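Long-range contacts in putative methylthioribose-1-phosphate isomerase (Pyrococcus horikoshii OT3, PDB 6A34), which probably catalyses the interconversion of methylthioribose-1-phosphate and methylthioribulose-1-phosphate, an isomerase step of the methionine salvage pathway: residues A279-I284 with I335-V340; N28-P33 with I51-V56; E200-L205 with I225-A230. All blocks are in the same frame, centred on the assembly; numbering follows the deposited sequence.

The three contacts illustrate how one chain uses the same few bonds in different settings. Interactions 1 and 3 both join the C-terminal ends of neighbouring parallel strands of the Rossmann-like sheet: each has one strand-to-strand bond and one aspartate accepting from backbone N-H groups. Both are buried, but interaction 1 keeps within its subunit and adds leucine packing, whereas interaction 3 is shared with the second subunit and includes a water. Interaction 2, only partly buried, belongs to the N-terminal part of the chain and holds a loop against a helix end by one backbone bond and arginine packing. No two contacts touch; interactions 2 and 3 come nearest, about 7 Å between nearest atoms.

Interaction 1 (A279-I284 with I335-V340)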
loop_
_atom_site.group_PDB
_atom_site.type_symbol
_atom_site.label_atom_id
_atom_site.label_comp_id
_atom_site.label_asym_id
_atom_site.label_seq_id
_atom_site.Cartn_x
_atom_site.Cartn_y
_atom_site.Cartn_z
ATOM N N ALA A 279 8.852 -14.048 -17.128
ATOM C CA ALA A 279 10.265 -14.143 -16.751
ATOM C C ALA A 279 11.039 -14.988 -17.756
ATOM O O ALA A 279 10.443 -15.836 -18.419
ATOM C CB ALA A 279 10.391 -14.742 -15.399
ATOM N N PRO A 280 12.377 -14.798 -17.874
ATOM C CA PRO A 280 13.214 -15.655 -18.713
ATOM C C PRO A 280 13.418 -17.022 -18.058
ATOM O O PRO A 280 13.220 -17.139 -16.851
ATOM C CB PRO A 280 14.529 -14.868 -18.834
ATOM C CG PRO A 280 14.597 -14.045 -17.570
ATOM C CD PRO A 280 13.162 -13.782 -17.156
ATOM N N LEU A 281 13.798 -18.030 -18.860
ATOM C CA LEU A 281 14.069 -19.415 -18.395
ATOM C C LEU A 281 15.026 -19.453 -17.191
ATOM O O LEU A 281 14.865 -20.282 -16.306
ATOM C CB LEU A 281 14.618 -20.255 -19.550
ATOM C CG LEU A 281 13.650 -21.298 -20.112
ATOM C CD1 LEU A 281 12.317 -20.673 -20.474
ATOM C CD2 LEU A 281 14.254 -22.003 -21.312
ATOM N N SER A 282 15.995 -18.538 -17.143
ATOM C CA SER A 282 17.014 -18.521 -16.124
ATOM C C SER A 282 16.428 -18.167 -14.748
ATOM O O SER A 282 17.124 -18.298 -13.748
ATOM C CB SER A 282 18.126 -17.567 -16.504
ATOM O OG SER A 282 17.634 -16.242 -16.608
ATOM N N SER A 283 15.173 -17.702 -14.696
ATOM C CA SER A 283 14.502 -17.371 -13.416
ATOM C C SER A 283 13.697 -18.572 -12.903
ATOM O O SER A 283 13.144 -18.519 -11.819
ATOM C CB SER A 283 13.606 -16.156 -13.548
ATOM O OG SER A 283 14.331 -15.059 -14.067
ATOM N N ILE A 284 13.608 -19.637 -13.706
ATOM C CA ILE A 284 12.956 -20.845 -13.283
ATOM C C ILE A 284 14.003 -21.736 -12.613
ATOM O O ILE A 284 14.946 -22.176 -13.251
ATOM C CB ILE A 284 12.257 -21.541 -14.460
ATOM C CG1 ILE A 284 11.303 -20.598 -15.183
ATOM C CG2 ILE A 284 11.555 -22.814 -14.021
ATOM C CD1 ILE A 284 10.908 -21.088 -16.545
ATOM N N ILE A 335 4.705 -16.475 -19.140
ATOM C CA ILE A 335 5.287 -15.959 -20.344
ATOM C C ILE A 335 6.804 -16.002 -20.169
ATOM O O ILE A 335 7.325 -15.395 -19.242
ATOM C CB ILE A 335 4.776 -14.543 -20.652
ATOM C CG1 ILE A 335 3.252 -14.474 -20.668
ATOM C CG2 ILE A 335 5.358 -14.059 -21.969
ATOM C CD1 ILE A 335 2.700 -13.101 -20.416
ATOM N N THR A 336 7.478 -16.777 -21.026
ATOM C CA THR A 336 8.930 -16.886 -21.008
ATOM C C THR A 336 9.499 -16.442 -22.358
ATOM O O THR A 336 8.772 -16.202 -23.315
ATOM C CB THR A 336 9.438 -18.301 -20.716
ATOM O OG1 THR A 336 9.402 -19.041 -21.932
ATOM C CG2 THR A 336 8.672 -18.991 -19.614
ATOM N N ASP A 337 10.830 -16.357 -22.410
ATOM C CA ASP A 337 11.545 -15.933 -23.621
ATOM C C ASP A 337 11.576 -17.090 -24.628
ATOM O O ASP A 337 12.105 -16.897 -25.710
ATOM C CB ASP A 337 12.965 -15.475 -23.292
ATOM C CG ASP A 337 13.819 -16.577 -22.690
ATOM O OD1 ASP A 337 13.443 -17.105 -21.611
ATOM O OD2 ASP A 337 14.854 -16.904 -23.308
ATOM N N ARG A 338 10.988 -18.248 -24.277
ATOM C CA ARG A 338 10.894 -19.398 -25.204
ATOM C C ARG A 338 9.439 -19.855 -25.345
ATOM O O ARG A 338 9.187 -20.983 -25.652
ATOM C CB ARG A 338 11.826 -20.528 -24.745
ATOM C CG ARG A 338 13.315 -20.170 -24.765
ATOM C CD ARG A 338 13.845 -19.809 -26.165
ATOM N NE ARG A 338 15.283 -19.495 -26.269
ATOM C CZ ARG A 338 15.880 -18.940 -27.339
ATOM N NH1 ARG A 338 15.205 -18.728 -28.458
ATOM N NH2 ARG A 338 17.151 -18.579 -27.274
ATOM N N GLY A 339 8.485 -18.945 -25.143
ATOM C CA GLY A 339 7.072 -19.249 -25.318
ATOM C C GLY A 339 6.327 -19.265 -23.992
ATOM O O GLY A 339 6.943 -19.154 -22.911
ATOM N N VAL A 340 4.996 -19.358 -24.084
ATOM C CA VAL A 340 4.121 -19.276 -22.949
ATOM C C VAL A 340 3.851 -20.703 -22.489
ATOM O O VAL A 340 3.535 -21.524 -23.311
ATOM C CB VAL A 340 2.805 -18.562 -23.264
ATOM C CG1 VAL A 340 1.969 -18.442 -21.999
ATOM C CG2 VAL A 340 3.008 -17.200 -23.906
#
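Two neighbouring parallel strands of the Rossmann-like sheet, 275-278 and 333-336, part company here, and a backbone bond still joins them, from Ala279 N to Ile335 O at 2.9 Å, nearly along the C=O axis. One step on, Ala279 O receives a CA-H...O contact from Thr336 CA at 3.2 Å. Leu281, in the short 3-10 turn that follows, carries the apolar part. Its CB passes Asp337 OD1 at 3.9 Å; beyond CG the two methyls divide, CD1 lying against Thr336, 3.6 Å from OG1, while CD2 reaches Arg338 CG at 4.0 Å, the two chains crossing at about a right angle. Leu352 of helix 345-354 also packs against Leu281. Asp337 answers from the other strand's turn: with CG in the crowded position between backbone N and carbonyl carbon (chi1 62°), OD1 turns its syn lone pair to Leu281 N at 2.9 Å, and OD2 forms a salt bridge with Arg149. Thr336 OG1 is busy within its own type I turn, taking the N-H of Arg338 in an ST turn and giving its proton to Gly339 O. Asp337 thus ties the 3-10 turn to the hairpin at the edge of the sheet within this chain; with a backbone N-H at OD1 and Arg149 at OD2, the aspartate is probably held in its ionised form.

Interaction 2 (N28-P33 with I51-V56); sequences NQRLLP and IKNMTV
Different first torsions set up the loop side of this contact, where the chain following strand 23-27 is held against the end of helix 44-52: Asn28 CG stands anti to the backbone N (chi1 -166°), whereas Arg30 CG is anti to the carbonyl carbon, beside the backbone N. The first choice turns Asn28 OD1 forward along the chain, to accept from Arg30 N at 3.0 Å, an Asx turn, while ND2 is taken by Glu39. The second sends Arg30 out toward the segment 51-56, and bends at chi2 and chi3 fold its side chain over the helix end. That end is closed by a Schellman motif, with Met54 at positive phi.

Arg30 CD settles beside the carbonyl of Asn53, 3.2 Å from its O, and also meets Thr55 OG1 at 3.4 Å. Further out, the guanidinium lies stacked on the Asn53 amide, the planes 29° apart and OD1 over one face, offset toward the rim. Thr55 divides its branches: OG1 faces Arg30, and CG2, anti to the backbone N, rests on the Asn28 amide with 4.0 Å to CG. The segments are also joined by one backbone bond, Gln29 N to Thr55 O, 3.0 Å long and nearly straight at 169°, directed at a lone pair in the carbonyl plane. Gln29 itself extends past the Thr55 carbonyl, its OE1 bonded to Arg57 and its NE2 to Leu172 O.

Because Arg57 is a predicted substrate-binding residue, Gln29 is a plausible second-shell support for it. The contribution of Arg30 is of another kind: it makes no hydrogen bond to the segment 51-56, and its charge probably acts electrostatically on the carbonyl oxygens at the helix end.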
loop_
_atom_site.group_PDB
_atom_site.type_symbol
_atom_site.label_atom_id
_atom_site.label_comp_id
_atom_site.label_asym_id
_atom_site.label_seq_id
_atom_site.Cartn_x
_atom_site.Cartn_y
_atom_site.Cartn_z
ATOM N N ASN A 28 21.163 6.446 -13.584
ATOM C CA ASN A 28 21.287 6.596 -12.147
ATOM C C ASN A 28 19.905 6.423 -11.520
ATOM O O ASN A 28 19.114 7.384 -11.441
ATOM C CB ASN A 28 21.878 7.937 -11.714
ATOM C CG ASN A 28 22.299 7.905 -10.262
ATOM O OD1 ASN A 28 21.639 7.272 -9.434
ATOM N ND2 ASN A 28 23.441 8.507 -9.965
ATOM N N GLN A 29 19.649 5.207 -11.044
ATOM C CA GLN A 29 18.331 4.820 -10.541
ATOM C C GLN A 29 18.130 5.366 -9.118
ATOM O O GLN A 29 17.010 5.307 -8.620
ATOM C CB GLN A 29 18.161 3.297 -10.628
ATOM C CG GLN A 29 18.254 2.753 -12.061
ATOM C CD GLN A 29 17.688 1.359 -12.229
ATOM O OE1 GLN A 29 16.628 1.047 -11.689
ATOM N NE2 GLN A 29 18.388 0.509 -12.979
ATOM N N ARG A 30 19.189 5.905 -8.485
ATOM C CA ARG A 30 19.054 6.595 -7.189
ATOM C C ARG A 30 18.463 7.999 -7.352
ATOM O O ARG A 30 17.898 8.506 -6.424
ATOM C CB ARG A 30 20.390 6.748 -6.463
ATOM C CG ARG A 30 20.911 5.455 -5.863
ATOM C CD ARG A 30 22.435 5.485 -5.868
ATOM N NE ARG A 30 22.986 6.728 -5.337
ATOM C CZ ARG A 30 23.130 6.990 -4.039
ATOM N NH1 ARG A 30 22.824 6.072 -3.129
ATOM N NH2 ARG A 30 23.575 8.176 -3.661
ATOM N N LEU A 31 18.623 8.625 -8.514
ATOM C CA LEU A 31 18.162 10.000 -8.705
ATOM C C LEU A 31 16.703 10.019 -9.195
ATOM O O LEU A 31 16.041 11.040 -9.099
ATOM C CB LEU A 31 19.111 10.722 -9.676
ATOM C CG LEU A 31 20.549 10.885 -9.176
ATOM C CD1 LEU A 31 21.440 11.589 -10.198
ATOM C CD2 LEU A 31 20.595 11.618 -7.835
ATOM N N LEU A 32 16.200 8.883 -9.693
ATOM C CA LEU A 32 14.849 8.837 -10.252
ATOM C C LEU A 32 13.856 8.880 -9.098
ATOM O O LEU A 32 14.165 8.399 -8.000
ATOM C CB LEU A 32 14.667 7.575 -11.106
ATOM C CG LEU A 32 15.432 7.568 -12.429
ATOM C CD1 LEU A 32 15.319 6.219 -13.116
ATOM C CD2 LEU A 32 14.971 8.684 -13.355
ATOM N N PRO A 33 12.684 9.475 -9.336
ATOM C CA PRO A 33 12.217 10.017 -10.609
ATOM C C PRO A 33 12.414 11.532 -10.794
ATOM O O PRO A 33 11.998 12.102 -11.814
ATOM C CB PRO A 33 10.708 9.718 -10.558
ATOM C CG PRO A 33 10.380 9.923 -9.089
ATOM C CD PRO A 33 11.592 9.369 -8.368
ATOM N N ILE A 51 27.452 -0.612 -8.124
ATOM C CA ILE A 51 26.646 -1.783 -7.802
ATOM C C ILE A 51 26.242 -1.746 -6.314
ATOM O O ILE A 51 25.081 -1.961 -6.006
ATOM C CB ILE A 51 27.381 -3.082 -8.173
ATOM C CG1 ILE A 51 27.424 -3.281 -9.690
ATOM C CG2 ILE A 51 26.757 -4.280 -7.472
ATOM C CD1 ILE A 51 28.633 -4.041 -10.153
ATOM N N LYS A 52 27.205 -1.511 -5.417
ATOM C CA LYS A 52 26.962 -1.446 -3.957
ATOM C C LYS A 52 25.968 -0.328 -3.601
ATOM O O LYS A 52 25.119 -0.527 -2.748
ATOM C CB LYS A 52 28.251 -1.168 -3.177
ATOM C CG LYS A 52 29.070 -2.377 -2.743
ATOM C CD LYS A 52 29.931 -2.125 -1.490
ATOM C CE LYS A 52 30.501 -0.720 -1.404
ATOM N NZ LYS A 52 31.584 -0.608 -0.399
ATOM N N ASN A 53 26.175 0.839 -4.217
ATOM C CA ASN A 53 25.338 2.061 -4.250
ATOM C C ASN A 53 23.880 1.836 -4.682
ATOM O O ASN A 53 23.053 2.710 -4.461
ATOM C CB ASN A 53 25.821 3.023 -5.351
ATOM C CG ASN A 53 26.451 4.270 -4.790
ATOM O OD1 ASN A 53 26.143 4.637 -3.665
ATOM N ND2 ASN A 53 27.308 4.922 -5.556
ATOM N N MET A 54 23.624 0.777 -5.462
ATOM C CA MET A 54 22.357 0.568 -6.200
ATOM C C MET A 54 22.051 1.747 -7.155
ATOM O O MET A 54 20.876 2.104 -7.416
ATOM C CB MET A 54 21.217 0.293 -5.216
ATOM C CG MET A 54 21.537 -0.938 -4.361
ATOM S SD MET A 54 20.252 -1.464 -3.200
ATOM C CE MET A 54 21.185 -2.608 -2.176
ATOM N N THR A 55 23.119 2.316 -7.739
ATOM C CA THR A 55 23.037 3.228 -8.895
ATOM C C THR A 55 22.435 2.455 -10.082
ATOM O O THR A 55 21.612 2.954 -10.856
ATOM C CB THR A 55 24.423 3.814 -9.212
ATOM O OG1 THR A 55 24.838 4.662 -8.134
ATOM C CG2 THR A 55 24.458 4.603 -10.502
ATOM N N VAL A 56 22.862 1.204 -10.199
ATOM C CA VAL A 56 22.223 0.224 -11.027
ATOM C C VAL A 56 21.495 -0.755 -10.104
ATOM O O VAL A 56 21.971 -1.042 -8.998
ATOM C CB VAL A 56 23.233 -0.514 -11.939
ATOM C CG1 VAL A 56 24.411 -1.110 -11.166
ATOM C CG2 VAL A 56 22.549 -1.604 -12.731
#

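Interaction 3 (E200-L205 with I225-A230); sequences ETRPVL and IADNAA
The Arg202 guanidinium, close to where strands 193-199 and 222-225 give way to loops, has Pro203 CB over the centre of one face, 4.0 Å above the plane, and lies almost parallel to the Asp227 carboxylate without touching it. The Glu200 and Asp227 carboxylates are turned 65° apart. Asp227 uses both oxygens as a fork, each through its syn lone pair: OD1 accepts from Thr201 N at 3.0 Å and OD2 from Arg202 N at 2.9 Å. Glu200 N continues the strand pairing with a 2.9 Å bond to Ile225 O. A water bridges the two acids, donating to Glu200 OE2 at 2.6 Å and, more weakly, to Asp227 OD2, while accepting from Asp227 N.

Across the dimer interface, Glu200 OE2 also forms a salt bridge with Arg202 NE of the second subunit, and the reciprocal pair repeats it. Thr201 OG1 bonds to Asp199 O and to the N of Cys167, the predicted transition-state stabiliser. Two acidic groups, 4.6 Å apart between Glu200 OE2 and Asp227 OD2, would repel; the water, the backbone N-H groups and the partner's arginine probably let both stay ionised within a buried interface beside the predicted active site.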
loop_
_atom_site.group_PDB
_atom_site.type_symbol
_atom_site.label_atom_id
_atom_site.label_comp_id
_atom_site.label_asym_id
_atom_site.label_seq_id
_atom_site.Cartn_x
_atom_site.Cartn_y
_atom_site.Cartn_z
ATOM N N GLU A 200 1.647 1.297 -6.745
ATOM C CA GLU A 200 2.821 2.042 -6.287
ATOM C C GLU A 200 3.878 1.089 -5.714
ATOM O O GLU A 200 5.084 1.368 -5.848
ATOM C CB GLU A 200 2.424 3.156 -5.318
ATOM C CG GLU A 200 1.733 2.719 -4.029
ATOM C CD GLU A 200 1.488 3.900 -3.087
ATOM O OE1 GLU A 200 1.836 5.025 -3.505
ATOM O OE2 GLU A 200 0.984 3.706 -1.926
ATOM N N THR A 201 3.409 0.018 -5.038
ATOM C CA THR A 201 4.202 -1.107 -4.508
ATOM C C THR A 201 5.054 -0.721 -3.288
ATOM O O THR A 201 6.305 -0.701 -3.325
ATOM C CB THR A 201 5.065 -1.748 -5.600
ATOM O OG1 THR A 201 4.304 -1.830 -6.808
ATOM C CG2 THR A 201 5.502 -3.145 -5.215
ATOM N N ARG A 202 4.359 -0.461 -2.182
ATOM C CA ARG A 202 4.960 -0.305 -0.881
ATOM C C ARG A 202 5.565 -1.644 -0.469
ATOM O O ARG A 202 5.103 -2.684 -0.927
ATOM C CB ARG A 202 3.918 0.138 0.160
ATOM C CG ARG A 202 3.655 1.639 0.204
ATOM C CD ARG A 202 4.795 2.445 0.809
ATOM N NE ARG A 202 4.915 2.256 2.242
ATOM C CZ ARG A 202 5.938 2.675 2.969
ATOM N NH1 ARG A 202 7.023 3.153 2.374
ATOM N NH2 ARG A 202 5.853 2.599 4.287
ATOM N N PRO A 203 6.588 -1.615 0.391
ATOM C CA PRO A 203 7.139 -0.399 0.971
ATOM C C PRO A 203 8.161 0.368 0.115
ATOM O O PRO A 203 8.384 1.560 0.352
ATOM C CB PRO A 203 7.887 -0.864 2.227
ATOM C CG PRO A 203 8.093 -2.350 2.031
ATOM C CD PRO A 203 6.876 -2.767 1.247
ATOM N N VAL A 204 8.815 -0.300 -0.845
ATOM C CA VAL A 204 9.989 0.282 -1.505
ATOM C C VAL A 204 9.556 1.289 -2.597
ATOM O O VAL A 204 10.330 2.146 -2.932
ATOM C CB VAL A 204 10.947 -0.832 -2.013
ATOM C CG1 VAL A 204 12.153 -0.281 -2.759
ATOM C CG2 VAL A 204 11.456 -1.710 -0.874
ATOM N N LEU A 205 8.335 1.165 -3.128
ATOM C CA LEU A 205 7.646 2.137 -4.043
ATOM C C LEU A 205 8.264 2.179 -5.445
ATOM O O LEU A 205 8.240 3.218 -6.118
ATOM C CB LEU A 205 7.598 3.546 -3.428
ATOM C CG LEU A 205 6.690 3.657 -2.205
ATOM C CD1 LEU A 205 7.118 4.827 -1.339
ATOM C CD2 LEU A 205 5.218 3.784 -2.603
ATOM N N ILE A 225 -1.751 4.010 -8.725
ATOM C CA ILE A 225 -2.711 3.800 -7.619
ATOM C C ILE A 225 -2.007 3.253 -6.374
ATOM O O ILE A 225 -0.953 2.577 -6.447
ATOM C CB ILE A 225 -3.829 2.821 -8.010
ATOM C CG1 ILE A 225 -3.256 1.474 -8.453
ATOM C CG2 ILE A 225 -4.801 3.405 -9.041
ATOM C CD1 ILE A 225 -4.330 0.455 -8.619
ATOM N N ALA A 226 -2.658 3.468 -5.225
ATOM C CA ALA A 226 -2.257 2.824 -3.978
ATOM C C ALA A 226 -2.570 1.332 -4.118
ATOM O O ALA A 226 -3.526 0.953 -4.768
ATOM C CB ALA A 226 -2.966 3.435 -2.783
ATOM N N ASP A 227 -1.744 0.500 -3.492
ATOM C CA ASP A 227 -1.877 -0.976 -3.540
ATOM C C ASP A 227 -3.278 -1.413 -3.115
ATOM O O ASP A 227 -3.845 -2.337 -3.671
ATOM C CB ASP A 227 -0.795 -1.582 -2.662
ATOM C CG ASP A 227 0.595 -1.222 -3.154
ATOM O OD1 ASP A 227 0.803 -1.308 -4.395
ATOM O OD2 ASP A 227 1.465 -0.856 -2.296
ATOM N N ASN A 228 -3.787 -0.745 -2.078
ATOM C CA ASN A 228 -5.121 -0.899 -1.557
ATOM C C ASN A 228 -6.163 -0.815 -2.668
ATOM O O ASN A 228 -7.240 -1.362 -2.541
ATOM C CB ASN A 228 -5.457 0.186 -0.512
ATOM C CG ASN A 228 -4.998 -0.184 0.880
ATOM O OD1 ASN A 228 -4.927 -1.377 1.219
ATOM N ND2 ASN A 228 -4.705 0.817 1.686
ATOM N N ALA A 229 -5.894 -0.060 -3.723
ATOM C CA ALA A 229 -6.960 0.175 -4.681
ATOM C C ALA A 229 -6.983 -0.886 -5.782
ATOM O O ALA A 229 -7.832 -0.820 -6.688
ATOM C CB ALA A 229 -6.781 1.560 -5.294
ATOM N N ALA A 230 -6.031 -1.821 -5.810
ATOM C CA ALA A 230 -6.017 -2.729 -7.002
ATOM C C ALA A 230 -7.303 -3.565 -7.021
ATOM O O ALA A 230 -7.860 -3.847 -8.067
ATOM C CB ALA A 230 -4.776 -3.581 -7.017
HETATM O O HOH W 1 0.116 1.291 -1.545
#